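Local coordinates for BluB-like flavoprotein (Clostridium difficile 630, PDB 3EO8) that belongs to the FMN-binding nitroreductase family and probably acts as a flavin-dependent oxidoreductase, at residues A[58-63]-A[171-176]; A[165-170]-A[188-193]. All blocks are in the same frame, centred on the assembly; numbering follows the deposited sequence.

Interaction 1 of 2, residues A[58-63]-A[171-176]; sequences EKIADV and DEIEAV. With ACT (acetate ion), chain I.
The carboxylate of Asp171 carries a bound acetate over one face, and the two groups lie nearly parallel. Asp171 CG is 3.1 Å from the acetate O. That same oxygen accepts an almost straight hydrogen bond from Asp171 N, at 2.8 Å and 168°. The other acetate oxygen, OXT, meets the tip of the Glu172 carboxylate, with OE1 to OXT at 2.6 Å. Two oxygens so close suggest that one of the acids holds a proton. Lys67 bonds the acetate and also forms a salt bridge with Glu172 OE2, so positive charge lies beside these acids. Acetate probably came from the crystallisation liquor.

The contact between the helices themselves is apolar. Segments 58-63 and 171-176 run roughly antiparallel, at 150°, with their axes 9.1 Å apart. Val63 and Val176 meet tip to tip. Val63 CG1 presses on Val176 CG2 at 3.3 Å, tighter than usual van der Waals contact. Val63 CG2 sits in the crowded position between the backbone N and the carbonyl carbon, and rests on the backbone of Glu172 and Ile173. Ile60 and Ile173 cross at about a right angle, with their CG2 branches 3.9 Å apart. Val176 CG1, anti to its own N (chi1 171°), reaches Lys59 CB. The Lys59 amine turns away to a salt bridge with Asp55.

The pair lies against the sheet. Ile60 touches Leu103 of strand 102-108, and Ile173 touches Leu190 of strand 189-197. Leu56 and Ile64, also on helix 54-75, extend the packing against helix 170-181.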
ATOM      1  N   GLU A  58      -9.469 -17.896  18.051  1.00 24.95           N
ATOM      2  CA  GLU A  58      -8.797 -19.185  18.191  1.00 25.71           C
ATOM      3  C   GLU A  58      -9.118 -20.070  17.002  1.00 24.54           C
ATOM      4  O   GLU A  58      -8.277 -20.854  16.545  1.00 24.34           O
ATOM      5  CB  GLU A  58      -9.241 -19.899  19.467  1.00 26.81           C
ATOM      6  CG  GLU A  58      -8.866 -19.147  20.740  1.00 31.85           C
ATOM      7  CD  GLU A  58      -7.401 -19.276  21.111  1.00 39.27           C
ATOM      8  OE1 GLU A  58      -6.689 -20.089  20.462  1.00 43.60           O
ATOM      9  OE2 GLU A  58      -6.967 -18.566  22.060  1.00 45.05           O
ATOM     10  N   LYS A  59     -10.362 -19.993  16.521  1.00 23.71           N
ATOM     11  CA  LYS A  59     -10.748 -20.750  15.346  1.00 23.74           C
ATOM     12  C   LYS A  59      -9.932 -20.360  14.119  1.00 23.33           C
ATOM     13  O   LYS A  59      -9.577 -21.202  13.310  1.00 23.31           O
ATOM     14  CB  LYS A  59     -12.262 -20.617  15.085  1.00 23.32           C
ATOM     15  CG  LYS A  59     -13.086 -21.485  16.032  1.00 24.27           C
ATOM     16  CD  LYS A  59     -14.574 -21.220  15.938  1.00 24.47           C
ATOM     17  CE  LYS A  59     -15.380 -22.126  16.896  1.00 26.42           C
ATOM     18  NZ  LYS A  59     -15.378 -21.578  18.288  1.00 31.71           N
ATOM     19  N   ILE A  60      -9.634 -19.081  13.993  1.00 22.94           N
ATOM     20  CA  ILE A  60      -8.856 -18.553  12.857  1.00 23.55           C
ATOM     21  C   ILE A  60      -7.425 -19.106  12.983  1.00 24.22           C
ATOM     22  O   ILE A  60      -6.824 -19.556  12.026  1.00 23.58           O
ATOM     23  CB  ILE A  60      -8.944 -17.018  12.822  1.00 23.66           C
ATOM     24  CG1 ILE A  60     -10.352 -16.584  12.362  1.00 23.84           C
ATOM     25  CG2 ILE A  60      -7.889 -16.400  11.900  1.00 23.11           C
ATOM     26  CD1 ILE A  60     -10.655 -15.119  12.636  1.00 25.05           C
ATOM     27  N   ALA A  61      -6.914 -19.107  14.196  1.00 23.76           N
ATOM     28  CA  ALA A  61      -5.559 -19.623  14.462  1.00 23.96           C
ATOM     29  C   ALA A  61      -5.464 -21.083  14.068  1.00 24.60           C
ATOM     30  O   ALA A  61      -4.524 -21.505  13.370  1.00 25.34           O
ATOM     31  CB  ALA A  61      -5.207 -19.390  15.940  1.00 23.50           C
ATOM     32  N   ASP A  62      -6.475 -21.856  14.426  1.00 24.35           N
ATOM     33  CA  ASP A  62      -6.466 -23.281  14.115  1.00 24.20           C
ATOM     34  C   ASP A  62      -6.449 -23.552  12.613  1.00 23.73           C
ATOM     35  O   ASP A  62      -5.804 -24.515  12.193  1.00 23.69           O
ATOM     36  CB  ASP A  62      -7.649 -23.983  14.770  1.00 24.78           C
ATOM     37  CG  ASP A  62      -7.535 -24.061  16.291  1.00 27.30           C
ATOM     38  OD1 ASP A  62      -6.424 -23.934  16.851  1.00 31.60           O
ATOM     39  OD2 ASP A  62      -8.569 -24.323  16.918  1.00 31.74           O
ATOM     40  N   VAL A  63      -7.151 -22.754  11.786  1.00 23.80           N
ATOM     41  CA  VAL A  63      -7.104 -23.009  10.328  1.00 23.94           C
ATOM     42  C   VAL A  63      -5.764 -22.563   9.729  1.00 23.99           C
ATOM     43  O   VAL A  63      -5.277 -23.156   8.756  1.00 24.62           O
ATOM     44  CB  VAL A  63      -8.294 -22.387   9.493  1.00 24.33           C
ATOM     45  CG1 VAL A  63      -9.636 -22.993   9.910  1.00 23.93           C
ATOM     46  CG2 VAL A  63      -8.271 -20.864   9.514  1.00 21.73           C
ATOM     47  N   ASP A 171      -8.184 -18.202   2.282  1.00 23.13           N
ATOM     48  CA  ASP A 171      -9.461 -18.788   1.938  1.00 23.78           C
ATOM     49  C   ASP A 171     -10.107 -19.477   3.127  1.00 23.08           C
ATOM     50  O   ASP A 171     -11.326 -19.416   3.330  1.00 22.56           O
ATOM     51  CB  ASP A 171      -9.313 -19.829   0.840  1.00 23.59           C
ATOM     52  CG  ASP A 171      -8.888 -19.256  -0.503  1.00 26.86           C
ATOM     53  OD1 ASP A 171      -8.629 -18.038  -0.620  1.00 28.43           O
ATOM     54  OD2 ASP A 171      -8.811 -20.059  -1.481  1.00 26.17           O
ATOM     55  N   GLU A 172      -9.289 -20.161   3.918  1.00 22.77           N
ATOM     56  CA  GLU A 172      -9.766 -20.924   5.056  1.00 22.77           C
ATOM     57  C   GLU A 172     -10.205 -20.022   6.191  1.00 23.53           C
ATOM     58  O   GLU A 172     -11.158 -20.335   6.882  1.00 24.64           O
ATOM     59  CB  GLU A 172      -8.683 -21.864   5.559  1.00 23.06           C
ATOM     60  CG  GLU A 172      -8.438 -23.030   4.589  1.00 23.56           C
ATOM     61  CD  GLU A 172      -7.611 -22.707   3.379  1.00 26.23           C
ATOM     62  OE1 GLU A 172      -7.010 -21.624   3.287  1.00 25.01           O
ATOM     63  OE2 GLU A 172      -7.548 -23.577   2.471  1.00 26.36           O
ATOM     64  N   ILE A 173      -9.497 -18.920   6.378  1.00 23.06           N
ATOM     65  CA  ILE A 173      -9.868 -17.879   7.357  1.00 22.87           C
ATOM     66  C   ILE A 173     -11.231 -17.267   7.007  1.00 22.84           C
ATOM     67  O   ILE A 173     -12.087 -17.081   7.881  1.00 21.00           O
ATOM     68  CB  ILE A 173      -8.796 -16.753   7.423  1.00 22.53           C
ATOM     69  CG1 ILE A 173      -7.436 -17.281   7.979  1.00 23.17           C
ATOM     70  CG2 ILE A 173      -9.282 -15.590   8.319  1.00 22.83           C
ATOM     71  CD1 ILE A 173      -6.321 -16.228   7.938  1.00 22.98           C
ATOM     72  N   GLU A 174     -11.409 -16.936   5.732  1.00 23.13           N
ATOM     73  CA  GLU A 174     -12.662 -16.404   5.234  1.00 23.99           C
ATOM     74  C   GLU A 174     -13.845 -17.373   5.498  1.00 24.33           C
ATOM     75  O   GLU A 174     -14.925 -16.946   5.925  1.00 23.38           O
ATOM     76  CB  GLU A 174     -12.543 -16.149   3.740  1.00 24.40           C
ATOM     77  CG  GLU A 174     -11.611 -14.963   3.383  1.00 23.74           C
ATOM     78  CD  GLU A 174     -11.230 -14.920   1.911  1.00 24.73           C
ATOM     79  OE1 GLU A 174     -11.893 -15.615   1.089  1.00 25.33           O
ATOM     80  OE2 GLU A 174     -10.231 -14.211   1.595  1.00 24.36           O
ATOM     81  N   ALA A 175     -13.625 -18.662   5.254  1.00 24.05           N
ATOM     82  CA  ALA A 175     -14.634 -19.695   5.494  1.00 23.43           C
ATOM     83  C   ALA A 175     -15.037 -19.788   6.964  1.00 23.04           C
ATOM     84  O   ALA A 175     -16.215 -19.920   7.281  1.00 23.92           O
ATOM     85  CB  ALA A 175     -14.112 -21.036   5.015  1.00 22.48           C
ATOM     86  N   VAL A 176     -14.061 -19.748   7.867  1.00 24.12           N
ATOM     87  CA  VAL A 176     -14.355 -19.711   9.308  1.00 24.33           C
ATOM     88  C   VAL A 176     -15.172 -18.484   9.679  1.00 23.52           C
ATOM     89  O   VAL A 176     -16.172 -18.592  10.392  1.00 22.54           O
ATOM     90  CB  VAL A 176     -13.066 -19.707  10.164  1.00 24.94           C
ATOM     91  CG1 VAL A 176     -13.393 -19.439  11.646  1.00 28.12           C
ATOM     92  CG2 VAL A 176     -12.322 -21.021   9.962  1.00 27.94           C
TER
HETATM   93  C   ACT I 502      -5.780 -20.349   0.183  1.00 24.34           C
HETATM   94  O   ACT I 502      -6.068 -19.264   0.719  1.00 22.41           O
HETATM   95  OXT ACT I 502      -5.989 -21.379   0.877  1.00 25.05           O
HETATM   96  CH3 ACT I 502      -5.204 -20.420  -1.211  1.00 24.22           C

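Interaction 2 of 2, residues A[165-170]-A[188-193]; sequences SQNYAA and YFLGAM. With FMN (flavin mononucleotide), chain G.
The tight part of this contact is built by two neighbouring amides, Gln166 and Asn167, set against segment 188-193, on strand 189-197. Asn167 ND2 donates to Gly191 O at 3.2 Å, with an N-H...O angle of 155°. The oxygen lies close to the Asn167 amide plane, but the donor stands well above the carbonyl plane of Gly191. Gln140 NE2 of the second subunit bonds the same Gly191 oxygen, so two amides grip it. The Gln166 chain leaves in the crowded position between the backbone N and the carbonyl carbon (chi1 73°) and bends again at chi2 (-74°). This brings NE2 back to Asn167 OD1 at 2.7 Å, in a weak, bent bond. NE2 also donates to Leu163 O, and these bonds help fix the turn of the amide. The Met193 side chain, a selenomethionine here, lies over one face of the Gln166 amide: CG sits 3.5 Å from Gln166 NE2, and CE lies on the OE1 side. Leu190 crosses Asn167 obliquely, with CD2 3.6 Å from OD1.

The looser part is at Ala170, whose CB rests 4.2 Å from Leu190 CB. Every touching residue is buried, so the contact has no true solvent side. Tyr188 and Phe189, both partly exposed, do not meet segment 165-170.

Gly191 and Ala192 both face Val106, which makes a classic beta bulge. At the other end of the contact, Ser165 N donates to the flavin O4 at 3.0 Å. Ala169 is the N-cap of helix 170-181. A strand-to-helix turn that binds the flavin, close to a second subunit, is consistent with the dimeric FMN site of the nitroreductase family.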
ATOM      1  N   SER A 165       1.264 -12.533   6.740  1.00 23.19           N
ATOM      2  CA  SER A 165       1.920 -13.848   6.702  1.00 23.16           C
ATOM      3  C   SER A 165       0.916 -15.001   6.792  1.00 23.38           C
ATOM      4  O   SER A 165       1.247 -16.118   6.487  1.00 23.94           O
ATOM      5  CB  SER A 165       2.977 -14.001   7.801  1.00 24.15           C
ATOM      6  OG  SER A 165       2.425 -13.856   9.084  1.00 22.57           O
ATOM      7  N   GLN A 166      -0.307 -14.723   7.218  1.00 23.27           N
ATOM      8  CA  GLN A 166      -1.340 -15.753   7.262  1.00 23.02           C
ATOM      9  C   GLN A 166      -1.933 -16.120   5.902  1.00 23.88           C
ATOM     10  O   GLN A 166      -2.739 -17.047   5.828  1.00 24.58           O
ATOM     11  CB  GLN A 166      -2.484 -15.287   8.178  1.00 23.56           C
ATOM     12  CG  GLN A 166      -3.374 -14.191   7.609  1.00 24.22           C
ATOM     13  CD  GLN A 166      -2.726 -12.814   7.575  1.00 21.87           C
ATOM     14  OE1 GLN A 166      -1.786 -12.539   8.327  1.00 25.47           O
ATOM     15  NE2 GLN A 166      -3.247 -11.916   6.713  1.00 23.08           N
ATOM     16  N   ASN A 167      -1.605 -15.381   4.850  1.00 24.20           N
ATOM     17  CA  ASN A 167      -2.453 -15.384   3.653  1.00 23.69           C
ATOM     18  C   ASN A 167      -2.371 -16.638   2.789  1.00 23.57           C
ATOM     19  O   ASN A 167      -3.241 -16.827   1.949  1.00 22.90           O
ATOM     20  CB  ASN A 167      -2.252 -14.124   2.789  1.00 24.76           C
ATOM     21  CG  ASN A 167      -2.888 -12.866   3.403  1.00 25.46           C
ATOM     22  OD1 ASN A 167      -3.781 -12.932   4.235  1.00 26.34           O
ATOM     23  ND2 ASN A 167      -2.406 -11.719   2.978  1.00 26.80           N
ATOM     24  N   TYR A 168      -1.407 -17.520   3.026  1.00 23.38           N
ATOM     25  CA  TYR A 168      -1.468 -18.865   2.433  1.00 23.30           C
ATOM     26  C   TYR A 168      -2.733 -19.620   2.926  1.00 23.24           C
ATOM     27  O   TYR A 168      -3.131 -20.617   2.307  1.00 22.60           O
ATOM     28  CB  TYR A 168      -0.191 -19.718   2.663  1.00 24.13           C
ATOM     29  CG  TYR A 168       0.215 -19.883   4.109  1.00 24.63           C
ATOM     30  CD1 TYR A 168      -0.479 -20.735   4.960  1.00 26.01           C
ATOM     31  CD2 TYR A 168       1.280 -19.164   4.639  1.00 25.04           C
ATOM     32  CE1 TYR A 168      -0.134 -20.861   6.281  1.00 26.75           C
ATOM     33  CE2 TYR A 168       1.644 -19.307   5.953  1.00 26.12           C
ATOM     34  CZ  TYR A 168       0.925 -20.133   6.785  1.00 25.28           C
ATOM     35  OH  TYR A 168       1.283 -20.267   8.115  1.00 24.69           O
ATOM     36  N   ALA A 169      -3.344 -19.135   4.008  1.00 22.75           N
ATOM     37  CA  ALA A 169      -4.593 -19.694   4.549  1.00 23.72           C
ATOM     38  C   ALA A 169      -5.791 -18.724   4.476  1.00 23.49           C
ATOM     39  O   ALA A 169      -6.791 -18.914   5.159  1.00 24.09           O
ATOM     40  CB  ALA A 169      -4.394 -20.110   6.003  1.00 24.00           C
ATOM     41  N   ALA A 170      -5.695 -17.716   3.637  1.00 24.06           N
ATOM     42  CA  ALA A 170      -6.741 -16.692   3.538  1.00 23.79           C
ATOM     43  C   ALA A 170      -8.117 -17.279   3.235  1.00 23.95           C
ATOM     44  O   ALA A 170      -9.120 -16.877   3.856  1.00 24.57           O
ATOM     45  CB  ALA A 170      -6.353 -15.630   2.504  1.00 22.68           C
ATOM     46  N   TYR A 188     -14.931  -9.371  -2.093  1.00 26.86           N
ATOM     47  CA  TYR A 188     -13.761  -9.036  -1.305  1.00 25.88           C
ATOM     48  C   TYR A 188     -13.076 -10.300  -0.802  1.00 25.46           C
ATOM     49  O   TYR A 188     -13.674 -11.366  -0.749  1.00 24.73           O
ATOM     50  CB  TYR A 188     -14.113  -8.141  -0.127  1.00 26.10           C
ATOM     51  CG  TYR A 188     -14.499  -6.708  -0.469  1.00 25.92           C
ATOM     52  CD1 TYR A 188     -15.652  -6.426  -1.208  1.00 27.52           C
ATOM     53  CD2 TYR A 188     -13.723  -5.640  -0.025  1.00 28.33           C
ATOM     54  CE1 TYR A 188     -16.008  -5.108  -1.516  1.00 28.32           C
ATOM     55  CE2 TYR A 188     -14.071  -4.318  -0.315  1.00 28.92           C
ATOM     56  CZ  TYR A 188     -15.205  -4.061  -1.067  1.00 29.35           C
ATOM     57  OH  TYR A 188     -15.521  -2.739  -1.330  1.00 30.23           O
ATOM     58  N   PHE A 189     -11.809 -10.159  -0.445  1.00 24.58           N
ATOM     59  CA  PHE A 189     -10.993 -11.239   0.078  1.00 24.85           C
ATOM     60  C   PHE A 189     -10.081 -10.638   1.151  1.00 24.38           C
ATOM     61  O   PHE A 189      -9.896  -9.412   1.227  1.00 24.27           O
ATOM     62  CB  PHE A 189     -10.194 -11.923  -1.048  1.00 25.07           C
ATOM     63  CG  PHE A 189      -9.447 -10.960  -1.972  1.00 24.96           C
ATOM     64  CD1 PHE A 189      -8.154 -10.525  -1.676  1.00 24.17           C
ATOM     65  CD2 PHE A 189     -10.035 -10.497  -3.142  1.00 26.20           C
ATOM     66  CE1 PHE A 189      -7.494  -9.632  -2.536  1.00 24.32           C
ATOM     67  CE2 PHE A 189      -9.375  -9.631  -3.996  1.00 24.56           C
ATOM     68  CZ  PHE A 189      -8.103  -9.186  -3.691  1.00 24.34           C
ATOM     69  N   LEU A 190      -9.534 -11.502   2.001  1.00 24.20           N
ATOM     70  CA  LEU A 190      -8.675 -11.049   3.089  1.00 23.64           C
ATOM     71  C   LEU A 190      -7.420 -10.415   2.508  1.00 23.87           C
ATOM     72  O   LEU A 190      -6.729 -11.020   1.687  1.00 23.94           O
ATOM     73  CB  LEU A 190      -8.329 -12.211   3.996  1.00 23.88           C
ATOM     74  CG  LEU A 190      -7.542 -11.828   5.225  1.00 23.84           C
ATOM     75  CD1 LEU A 190      -8.383 -10.997   6.160  1.00 22.12           C
ATOM     76  CD2 LEU A 190      -6.984 -13.093   5.877  1.00 24.08           C
ATOM     77  N   GLY A 191      -7.151  -9.170   2.869  1.00 22.83           N
ATOM     78  CA  GLY A 191      -5.913  -8.521   2.444  1.00 23.78           C
ATOM     79  C   GLY A 191      -4.809  -8.576   3.494  1.00 24.21           C
ATOM     80  O   GLY A 191      -3.640  -8.820   3.187  1.00 25.38           O
ATOM     81  N   ALA A 192      -5.185  -8.299   4.738  1.00 24.04           N
ATOM     82  CA  ALA A 192      -4.240  -8.201   5.833  1.00 24.51           C
ATOM     83  C   ALA A 192      -5.020  -8.401   7.138  1.00 24.64           C
ATOM     84  O   ALA A 192      -6.257  -8.331   7.119  1.00 24.23           O
ATOM     85  CB  ALA A 192      -3.533  -6.840   5.817  1.00 25.22           C
HETATM   86  N   MSE A 193      -4.314  -8.695   8.236  1.00 23.75           N
HETATM   87  CA  MSE A 193      -4.868  -8.546   9.573  1.00 23.51           C
HETATM   88  C   MSE A 193      -4.065  -7.537  10.354  1.00 24.00           C
HETATM   89  O   MSE A 193      -2.922  -7.191  10.007  1.00 22.63           O
HETATM   90  CB  MSE A 193      -4.918  -9.865  10.354  1.00 23.76           C
HETATM   91  CG  MSE A 193      -5.219 -11.079   9.497  1.00 25.05           C
HETATM   92 SE   MSE A 193      -5.620 -12.702  10.459  0.75 21.96          SE
HETATM   93  CE  MSE A 193      -3.916 -13.133  11.227  1.00 22.69           C
TER
HETATM   94  N1  FMN G 500       4.976  -8.505  10.997  1.00 25.47           N
HETATM   95  C2  FMN G 500       4.708  -9.756  11.499  1.00 27.29           C
HETATM   96  O2  FMN G 500       5.138 -10.132  12.599  1.00 26.92           O
HETATM   97  N3  FMN G 500       3.931 -10.621  10.779  1.00 25.11           N
HETATM   98  C4  FMN G 500       3.446 -10.318   9.541  1.00 26.88           C
HETATM   99  O4  FMN G 500       2.724 -11.145   8.940  1.00 26.19           O
HETATM  100  C4A FMN G 500       3.710  -9.054   9.026  1.00 27.66           C
HETATM  101  N5  FMN G 500       3.202  -8.696   7.792  1.00 26.95           N
HETATM  102  C5A FMN G 500       3.427  -7.431   7.290  1.00 25.67           C
HETATM  103  C6  FMN G 500       2.871  -7.101   6.067  1.00 26.29           C
HETATM  104  C7  FMN G 500       3.073  -5.833   5.550  1.00 26.54           C
HETATM  105  C7M FMN G 500       2.149  -5.400   4.460  1.00 24.95           C
HETATM  106  C8  FMN G 500       3.811  -4.895   6.280  1.00 26.78           C
HETATM  107  C8M FMN G 500       3.700  -3.437   5.932  1.00 26.89           C
HETATM  108  C9  FMN G 500       4.355  -5.238   7.508  1.00 26.21           C
HETATM  109  C9A FMN G 500       4.164  -6.506   8.032  1.00 25.70           C
HETATM  110  N10 FMN G 500       4.724  -6.895   9.249  1.00 26.16           N
HETATM  111  C10 FMN G 500       4.450  -8.144   9.768  1.00 26.98           C
HETATM  112  C1' FMN G 500       5.609  -5.976  10.049  1.00 24.81           C
HETATM  113  C2' FMN G 500       7.043  -5.917   9.525  1.00 24.46           C
HETATM  114  O2' FMN G 500       7.751  -7.095   9.889  1.00 25.16           O
HETATM  115  C3' FMN G 500       7.730  -4.700  10.129  1.00 24.53           C
HETATM  116  O3' FMN G 500       7.046  -3.531   9.690  1.00 24.73           O
HETATM  117  C4' FMN G 500       9.222  -4.571   9.836  1.00 23.26           C
HETATM  118  O4' FMN G 500       9.947  -5.668  10.365  1.00 23.43           O
HETATM  119  C5' FMN G 500       9.735  -3.266  10.457  1.00 25.31           C
HETATM  120  O5' FMN G 500       9.564  -3.328  11.861  1.00 23.81           O
HETATM  121  P   FMN G 500       8.818  -2.101  12.612  1.00 23.62           P
HETATM  122  O1P FMN G 500       8.775  -2.382  14.085  1.00 24.57           O
HETATM  123  O2P FMN G 500       7.416  -2.074  12.023  1.00 26.02           O
HETATM  124  O3P FMN G 500       9.484  -0.764  12.319  1.00 24.47           O

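How the interactions relate
The two interactions share helix 170-181: segment 165-170 leads into it and supplies its first residue, Ala170; segment 171-176 follows. Their centres are about 10 Å apart and they touch directly. Glu174 OE2 probably takes a hydrogen bond from Leu190 N at 2.8 Å. Ile173 CD1 packs on Gln166 CG and Leu190 CD2, so one isoleucine serves both contacts. Interaction 1 joins two helices, is only partly buried, and relies on branched aliphatic groups, with charged ends at its margin. Interaction 2 lies deeper, its centre about 8 Å from the chain centre against about 15 Å for interaction 1. It joins a turn to a strand through buried amides, beside the flavin and the second subunit.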